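BH1974 protein (Bacillus halodurans, PDB 3ON5) belongs to the XdhC/CoxI family and probably assists the maturation of molybdenum enzymes such as xanthine dehydrogenase, though its own activity is not established. Local coordinates at residues L319-Q324 with A330-A335; S165-E170 with G174-W179. All coordinates share one frame; numbering follows the deposited sequence.

Contact 1 (L319-Q324 with A330-A335); sequences LSIDAQ and AISIVA
S332 reaches out from helix 326-343 to grip the backbone of L319, tying the last helix of the Rossmann-type domain to the loop that leads into it from strand 313-314. Its hydroxyl donates to L319 O, 2.7 Å from OG, lying in the carbonyl plane on a lone pair. With OG anti to the backbone N (chi1 179°), the hydroxyl projects from the helix toward the loop. Serine suits this place because its short side chain brings a donor to the loop backbone while staying close to the helix. A second bond runs the opposite way, from L319 N to S332 O over 3.3 Å, so one residue on each side supplies both a donor and an acceptor.

Apolar groups flank this polar pair. L319 CD1 rests on A335 CB at 3.7 Å, one turn further along the helix, where the small methyl lets the leucine come in close. I321 extends CD1 to 3.9 Å from S332 CB, and A323 adds its methyl near the same carbon. Farther out, L319 also touches Q336 and Q339, and I321 packs on I338 of the second subunit, so I321 meets both its own helix and a second copy of the protein. Q324 N is hydrogen-bonded to E328 OE1 in the first turn of the helix. The L319 amide approaches S332 O from above the carbonyl plane, 56° out of it.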
ATOM      1  N   LEU A 319      20.551 -31.445  -2.162  1.00 62.41           N
ATOM      2  CA  LEU A 319      21.500 -31.296  -3.265  1.00 64.20           C
ATOM      3  C   LEU A 319      22.850 -30.822  -2.728  1.00 70.88           C
ATOM      4  O   LEU A 319      22.888 -30.133  -1.691  1.00 69.62           O
ATOM      5  CB  LEU A 319      20.971 -30.325  -4.331  1.00 62.97           C
ATOM      6  CG  LEU A 319      19.610 -30.634  -4.948  1.00 64.76           C
ATOM      7  CD1 LEU A 319      19.325 -29.665  -6.064  1.00 64.01           C
ATOM      8  CD2 LEU A 319      19.544 -32.060  -5.482  1.00 66.95           C
ATOM      9  N   SER A 320      23.963 -31.219  -3.372  1.00 69.88           N
ATOM     10  CA  SER A 320      25.225 -30.797  -2.781  1.00 71.56           C
ATOM     11  C   SER A 320      25.580 -29.430  -3.324  1.00 75.75           C
ATOM     12  O   SER A 320      26.112 -29.298  -4.429  1.00 78.13           O
ATOM     13  CB  SER A 320      26.337 -31.809  -3.002  1.00 78.27           C
ATOM     14  OG  SER A 320      27.374 -31.503  -2.083  1.00 90.72           O
ATOM     15  N   ILE A 321      25.196 -28.404  -2.551  1.00 68.80           N
ATOM     16  CA  ILE A 321      25.410 -26.989  -2.840  1.00 67.04           C
ATOM     17  C   ILE A 321      26.281 -26.420  -1.712  1.00 74.76           C
ATOM     18  O   ILE A 321      26.414 -25.203  -1.597  1.00 75.53           O
ATOM     19  CB  ILE A 321      24.066 -26.219  -3.036  1.00 65.89           C
ATOM     20  CG1 ILE A 321      23.242 -26.109  -1.720  1.00 63.46           C
ATOM     21  CG2 ILE A 321      23.265 -26.833  -4.193  1.00 65.02           C
ATOM     22  CD1 ILE A 321      21.915 -25.355  -1.756  1.00 60.94           C
ATOM     23  N   ASP A 322      26.905 -27.317  -0.902  1.00 74.02           N
ATOM     24  CA  ASP A 322      27.801 -27.006   0.228  1.00 76.67           C
ATOM     25  C   ASP A 322      27.109 -26.012   1.195  1.00 79.48           C
ATOM     26  O   ASP A 322      27.740 -25.079   1.708  1.00 80.18           O
ATOM     27  CB  ASP A 322      29.169 -26.455  -0.276  1.00 82.35           C
ATOM     28  CG  ASP A 322      30.247 -26.221   0.780  1.00105.32           C
ATOM     29  OD1 ASP A 322      30.249 -26.949   1.814  1.00107.67           O
ATOM     30  OD2 ASP A 322      31.120 -25.343   0.556  1.00115.75           O
ATOM     31  N   ALA A 323      25.802 -26.242   1.444  1.00 73.41           N
ATOM     32  CA  ALA A 323      24.950 -25.443   2.314  1.00 71.27           C
ATOM     33  C   ALA A 323      25.488 -25.392   3.743  1.00 76.13           C
ATOM     34  O   ALA A 323      26.026 -26.392   4.230  1.00 77.82           O
ATOM     35  CB  ALA A 323      23.553 -26.028   2.315  1.00 69.79           C
ATOM     36  N   GLN A 324      25.369 -24.225   4.402  1.00 71.22           N
ATOM     37  CA  GLN A 324      25.794 -24.028   5.791  1.00 71.38           C
ATOM     38  C   GLN A 324      24.693 -23.330   6.584  1.00 72.82           C
ATOM     39  O   GLN A 324      24.208 -22.276   6.168  1.00 72.87           O
ATOM     40  CB  GLN A 324      27.102 -23.236   5.872  1.00 75.07           C
ATOM     41  CG  GLN A 324      28.333 -24.047   5.462  1.00 95.98           C
ATOM     42  CD  GLN A 324      29.567 -23.193   5.367  1.00123.51           C
ATOM     43  OE1 GLN A 324      29.730 -22.198   6.087  1.00118.39           O
ATOM     44  NE2 GLN A 324      30.469 -23.568   4.469  1.00121.94           N
ATOM     45  N   ALA A 330      17.862 -26.234   4.500  1.00 46.95           N
ATOM     46  CA  ALA A 330      16.428 -26.296   4.198  1.00 44.80           C
ATOM     47  C   ALA A 330      16.173 -26.069   2.701  1.00 51.74           C
ATOM     48  O   ALA A 330      15.382 -26.819   2.128  1.00 52.50           O
ATOM     49  CB  ALA A 330      15.673 -25.274   5.021  1.00 43.68           C
ATOM     50  N   ILE A 331      16.878 -25.093   2.056  1.00 48.73           N
ATOM     51  CA  ILE A 331      16.749 -24.819   0.617  1.00 48.82           C
ATOM     52  C   ILE A 331      17.203 -26.043  -0.145  1.00 56.39           C
ATOM     53  O   ILE A 331      16.506 -26.488  -1.053  1.00 56.85           O
ATOM     54  CB  ILE A 331      17.531 -23.548   0.169  1.00 52.90           C
ATOM     55  CG1 ILE A 331      16.868 -22.234   0.652  1.00 51.99           C
ATOM     56  CG2 ILE A 331      17.753 -23.515  -1.343  1.00 54.61           C
ATOM     57  CD1 ILE A 331      15.567 -21.773   0.000  1.00 52.09           C
ATOM     58  N   SER A 332      18.356 -26.604   0.257  1.00 55.50           N
ATOM     59  CA  SER A 332      18.985 -27.784  -0.330  1.00 56.45           C
ATOM     60  C   SER A 332      18.023 -28.981  -0.331  1.00 58.37           C
ATOM     61  O   SER A 332      17.918 -29.678  -1.339  1.00 58.46           O
ATOM     62  CB  SER A 332      20.251 -28.118   0.445  1.00 61.52           C
ATOM     63  OG  SER A 332      20.858 -29.277  -0.089  1.00 76.59           O
ATOM     64  N   ILE A 333      17.277 -29.169   0.766  1.00 52.77           N
ATOM     65  CA  ILE A 333      16.354 -30.287   0.908  1.00 51.37           C
ATOM     66  C   ILE A 333      15.134 -30.052   0.018  1.00 54.19           C
ATOM     67  O   ILE A 333      14.768 -30.961  -0.720  1.00 55.10           O
ATOM     68  CB  ILE A 333      15.961 -30.519   2.396  1.00 53.02           C
ATOM     69  CG1 ILE A 333      17.207 -30.881   3.241  1.00 54.04           C
ATOM     70  CG2 ILE A 333      14.913 -31.623   2.507  1.00 52.16           C
ATOM     71  CD1 ILE A 333      17.042 -30.669   4.698  1.00 55.06           C
ATOM     72  N   VAL A 334      14.531 -28.849   0.052  1.00 48.52           N
ATOM     73  CA  VAL A 334      13.337 -28.533  -0.751  1.00 46.00           C
ATOM     74  C   VAL A 334      13.703 -28.624  -2.258  1.00 49.47           C
ATOM     75  O   VAL A 334      12.926 -29.201  -3.025  1.00 48.34           O
ATOM     76  CB  VAL A 334      12.704 -27.178  -0.381  1.00 47.87           C
ATOM     77  CG1 VAL A 334      11.430 -26.959  -1.172  1.00 46.71           C
ATOM     78  CG2 VAL A 334      12.370 -27.138   1.104  1.00 46.93           C
ATOM     79  N   ALA A 335      14.912 -28.159  -2.650  1.00 47.08           N
ATOM     80  CA  ALA A 335      15.456 -28.277  -4.016  1.00 47.56           C
ATOM     81  C   ALA A 335      15.474 -29.749  -4.458  1.00 52.68           C
ATOM     82  O   ALA A 335      14.927 -30.079  -5.513  1.00 52.23           O
ATOM     83  CB  ALA A 335      16.852 -27.686  -4.074  1.00 49.57           C
TER

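Contact 2 (S165-E170 with G174-W179); sequences SVYFGE and GHPVEW
The phenol ring of Y167 carries P176 on one face: CD of the proline stands 3.5 Å from the ring centroid, only 10° off the normal, a CH-pi contact. Proline suits this place because its CD is bonded to the ring nitrogen, which should make the C-H bonds slightly polarised toward the pi cloud, and because its compact ring offers a broad apolar surface. P176 CG shares the same face, 3.6 Å from Y167 CG, so the two outer carbons of the pyrrolidine span the aromatic ring from its root to its middle. At the far end of the phenol, Y167 OH is 3.6 Å from G174 O, a distance at which the two merely approach each other.

The tyrosine is aimed by its first torsion: CG sits between the backbone N and the carbonyl carbon (chi1 73°), and the ring leans across toward the proline. P176 opens helix 176-181, a natural place for proline since a first-turn residue need not give its N-H to a helical bond. H175 occupies the N-cap position, and its carbonyl accepts W179 N within the first turn.

P176 also touches A159 and I161 of strand 155-161, and W171. F168 points elsewhere, meeting R132 in a cation-pi contact and packing on helix 124-139. What results is a short strand-loop-helix connection, in which an edge strand of the antiparallel sheet in the BH1974-like central domain is joined to the helix that follows by a tyrosine-proline CH-pi contact.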
ATOM      1  N   SER A 165     -17.005 -45.574 -13.033  1.00 81.79           N
ATOM      2  CA  SER A 165     -18.441 -45.308 -13.048  1.00 81.72           C
ATOM      3  C   SER A 165     -18.822 -44.020 -12.303  1.00 80.86           C
ATOM      4  O   SER A 165     -19.798 -43.382 -12.698  1.00 80.56           O
ATOM      5  CB  SER A 165     -19.195 -46.477 -12.426  1.00 87.76           C
ATOM      6  N   VAL A 166     -18.072 -43.642 -11.242  1.00 72.61           N
ATOM      7  CA  VAL A 166     -18.399 -42.496 -10.386  1.00 68.76           C
ATOM      8  C   VAL A 166     -17.793 -41.205 -10.937  1.00 70.50           C
ATOM      9  O   VAL A 166     -16.574 -41.016 -10.875  1.00 71.00           O
ATOM     10  CB  VAL A 166     -17.917 -42.736  -8.941  1.00 70.75           C
ATOM     11  CG1 VAL A 166     -18.398 -41.622  -8.006  1.00 68.60           C
ATOM     12  CG2 VAL A 166     -18.353 -44.106  -8.437  1.00 72.64           C
ATOM     13  N   TYR A 167     -18.659 -40.290 -11.419  1.00 63.54           N
ATOM     14  CA  TYR A 167     -18.246 -38.999 -11.978  1.00 59.51           C
ATOM     15  C   TYR A 167     -19.324 -37.946 -11.762  1.00 58.52           C
ATOM     16  O   TYR A 167     -20.482 -38.298 -11.587  1.00 59.02           O
ATOM     17  CB  TYR A 167     -17.918 -39.124 -13.478  1.00 61.78           C
ATOM     18  CG  TYR A 167     -19.112 -39.304 -14.388  1.00 66.39           C
ATOM     19  CD1 TYR A 167     -19.632 -40.565 -14.648  1.00 70.69           C
ATOM     20  CD2 TYR A 167     -19.674 -38.220 -15.053  1.00 67.19           C
ATOM     21  CE1 TYR A 167     -20.716 -40.740 -15.513  1.00 73.66           C
ATOM     22  CE2 TYR A 167     -20.765 -38.383 -15.911  1.00 70.07           C
ATOM     23  CZ  TYR A 167     -21.279 -39.646 -16.144  1.00 78.44           C
ATOM     24  OH  TYR A 167     -22.359 -39.793 -16.987  1.00 80.62           O
ATOM     25  N   PHE A 168     -18.936 -36.649 -11.757  1.00 51.43           N
ATOM     26  CA  PHE A 168     -19.871 -35.530 -11.593  1.00 49.37           C
ATOM     27  C   PHE A 168     -19.482 -34.358 -12.509  1.00 52.61           C
ATOM     28  O   PHE A 168     -18.422 -34.398 -13.128  1.00 52.65           O
ATOM     29  CB  PHE A 168     -19.958 -35.074 -10.138  1.00 49.19           C
ATOM     30  CG  PHE A 168     -18.710 -34.564  -9.475  1.00 48.43           C
ATOM     31  CD1 PHE A 168     -17.862 -35.431  -8.797  1.00 50.68           C
ATOM     32  CD2 PHE A 168     -18.445 -33.200  -9.413  1.00 48.85           C
ATOM     33  CE1 PHE A 168     -16.739 -34.947  -8.114  1.00 49.64           C
ATOM     34  CE2 PHE A 168     -17.306 -32.722  -8.751  1.00 49.55           C
ATOM     35  CZ  PHE A 168     -16.472 -33.597  -8.090  1.00 46.82           C
ATOM     36  N   GLY A 169     -20.362 -33.365 -12.637  1.00 48.65           N
ATOM     37  CA  GLY A 169     -20.119 -32.209 -13.493  1.00 47.86           C
ATOM     38  C   GLY A 169     -21.234 -31.913 -14.477  1.00 55.05           C
ATOM     39  O   GLY A 169     -22.408 -32.090 -14.145  1.00 58.33           O
ATOM     40  N   GLU A 170     -20.880 -31.447 -15.690  1.00 50.87           N
ATOM     41  CA  GLU A 170     -21.837 -31.127 -16.754  1.00 52.12           C
ATOM     42  C   GLU A 170     -21.526 -32.003 -17.979  1.00 61.47           C
ATOM     43  O   GLU A 170     -21.154 -31.515 -19.052  1.00 60.60           O
ATOM     44  CB  GLU A 170     -21.833 -29.618 -17.097  1.00 51.34           C
ATOM     45  CG  GLU A 170     -22.263 -28.718 -15.949  1.00 52.10           C
ATOM     46  CD  GLU A 170     -23.652 -28.909 -15.383  1.00 75.35           C
ATOM     47  OE1 GLU A 170     -24.603 -29.100 -16.175  1.00 81.52           O
ATOM     48  OE2 GLU A 170     -23.798 -28.800 -14.143  1.00 70.26           O
ATOM     49  N   GLY A 174     -22.095 -40.130 -22.999  1.00 93.97           N
ATOM     50  CA  GLY A 174     -21.811 -41.384 -22.320  1.00 94.95           C
ATOM     51  C   GLY A 174     -20.912 -41.366 -21.104  1.00 96.06           C
ATOM     52  O   GLY A 174     -20.957 -40.451 -20.284  1.00 93.42           O
ATOM     53  N   HIS A 175     -20.152 -42.455 -20.961  1.00 93.97           N
ATOM     54  CA  HIS A 175     -19.183 -42.685 -19.900  1.00 92.31           C
ATOM     55  C   HIS A 175     -17.986 -41.816 -20.214  1.00 89.96           C
ATOM     56  O   HIS A 175     -17.402 -41.987 -21.284  1.00 89.99           O
ATOM     57  CB  HIS A 175     -18.826 -44.192 -19.813  1.00 96.53           C
ATOM     58  CG  HIS A 175     -20.017 -45.115 -19.886  1.00103.25           C
ATOM     59  ND1 HIS A 175     -20.596 -45.458 -21.105  1.00107.53           N
ATOM     60  CD2 HIS A 175     -20.699 -45.739 -18.891  1.00106.18           C
ATOM     61  CE1 HIS A 175     -21.606 -46.265 -20.812  1.00109.29           C
ATOM     62  NE2 HIS A 175     -21.707 -46.468 -19.494  1.00108.76           N
ATOM     63  N   PRO A 176     -17.674 -40.785 -19.408  1.00 81.55           N
ATOM     64  CA  PRO A 176     -16.541 -39.907 -19.755  1.00 78.86           C
ATOM     65  C   PRO A 176     -15.225 -40.682 -19.882  1.00 82.03           C
ATOM     66  O   PRO A 176     -14.445 -40.384 -20.782  1.00 80.06           O
ATOM     67  CB  PRO A 176     -16.490 -38.914 -18.599  1.00 77.84           C
ATOM     68  CG  PRO A 176     -17.240 -39.571 -17.491  1.00 83.09           C
ATOM     69  CD  PRO A 176     -18.298 -40.379 -18.137  1.00 81.20           C
ATOM     70  N   VAL A 177     -15.026 -41.717 -19.031  1.00 80.42           N
ATOM     71  CA  VAL A 177     -13.846 -42.593 -19.019  1.00 82.01           C
ATOM     72  C   VAL A 177     -13.704 -43.312 -20.377  1.00 92.18           C
ATOM     73  O   VAL A 177     -12.606 -43.334 -20.946  1.00 92.47           O
ATOM     74  CB  VAL A 177     -13.910 -43.619 -17.856  1.00 85.80           C
ATOM     75  CG1 VAL A 177     -12.638 -44.463 -17.790  1.00 86.48           C
ATOM     76  CG2 VAL A 177     -14.135 -42.919 -16.531  1.00 82.98           C
ATOM     77  N   GLU A 178     -14.815 -43.871 -20.898  1.00 92.82           N
ATOM     78  CA  GLU A 178     -14.790 -44.594 -22.165  1.00 96.36           C
ATOM     79  C   GLU A 178     -14.588 -43.606 -23.330  1.00101.09           C
ATOM     80  O   GLU A 178     -13.955 -43.965 -24.322  1.00103.48           O
ATOM     81  CB  GLU A 178     -16.061 -45.434 -22.355  1.00100.21           C
ATOM     82  CG  GLU A 178     -15.890 -46.535 -23.394  1.00115.56           C
ATOM     83  CD  GLU A 178     -16.363 -47.899 -22.940  1.00145.07           C
ATOM     84  OE1 GLU A 178     -17.564 -48.046 -22.624  1.00145.21           O
ATOM     85  OE2 GLU A 178     -15.531 -48.835 -22.939  1.00143.00           O
ATOM     86  N   TRP A 179     -15.072 -42.359 -23.189  1.00 95.23           N
ATOM     87  CA  TRP A 179     -14.908 -41.318 -24.205  1.00 94.72           C
ATOM     88  C   TRP A 179     -13.428 -40.926 -24.335  1.00 98.38           C
ATOM     89  O   TRP A 179     -12.958 -40.681 -25.448  1.00 98.61           O
ATOM     90  CB  TRP A 179     -15.767 -40.081 -23.869  1.00 91.10           C
ATOM     91  CG  TRP A 179     -15.688 -38.998 -24.896  1.00 91.42           C
ATOM     92  CD1 TRP A 179     -16.403 -38.919 -26.051  1.00 96.04           C
ATOM     93  CD2 TRP A 179     -14.841 -37.843 -24.866  1.00 89.09           C
ATOM     94  NE1 TRP A 179     -16.053 -37.787 -26.750  1.00 94.40           N
ATOM     95  CE2 TRP A 179     -15.096 -37.106 -26.045  1.00 93.31           C
ATOM     96  CE3 TRP A 179     -13.895 -37.348 -23.951  1.00 87.88           C
ATOM     97  CZ2 TRP A 179     -14.446 -35.907 -26.334  1.00 90.57           C
ATOM     98  CZ3 TRP A 179     -13.258 -36.153 -24.238  1.00 87.32           C
ATOM     99  CH2 TRP A 179     -13.533 -35.450 -25.417  1.00 88.39           C
TER

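From the N terminus, the chain first passes through the antiparallel sheet containing strand 36-46 and then enters the central domain, where contact 2 closes a short loop between edge strand 167-168 and helix 176-181. Strand 191-196 completes that four-stranded sheet before the chain begins the parallel six-stranded sheet of the Rossmann-type domain. Contact 1 comes near its end, closing another short loop as the chain enters helix 326-343. The two are in series, neither nesting nor crossing, with centres about 44 Å apart on opposite sides of the chain's centre. Contact 1 lies beside a second subunit, whereas no other chain touches the segments of contact 2.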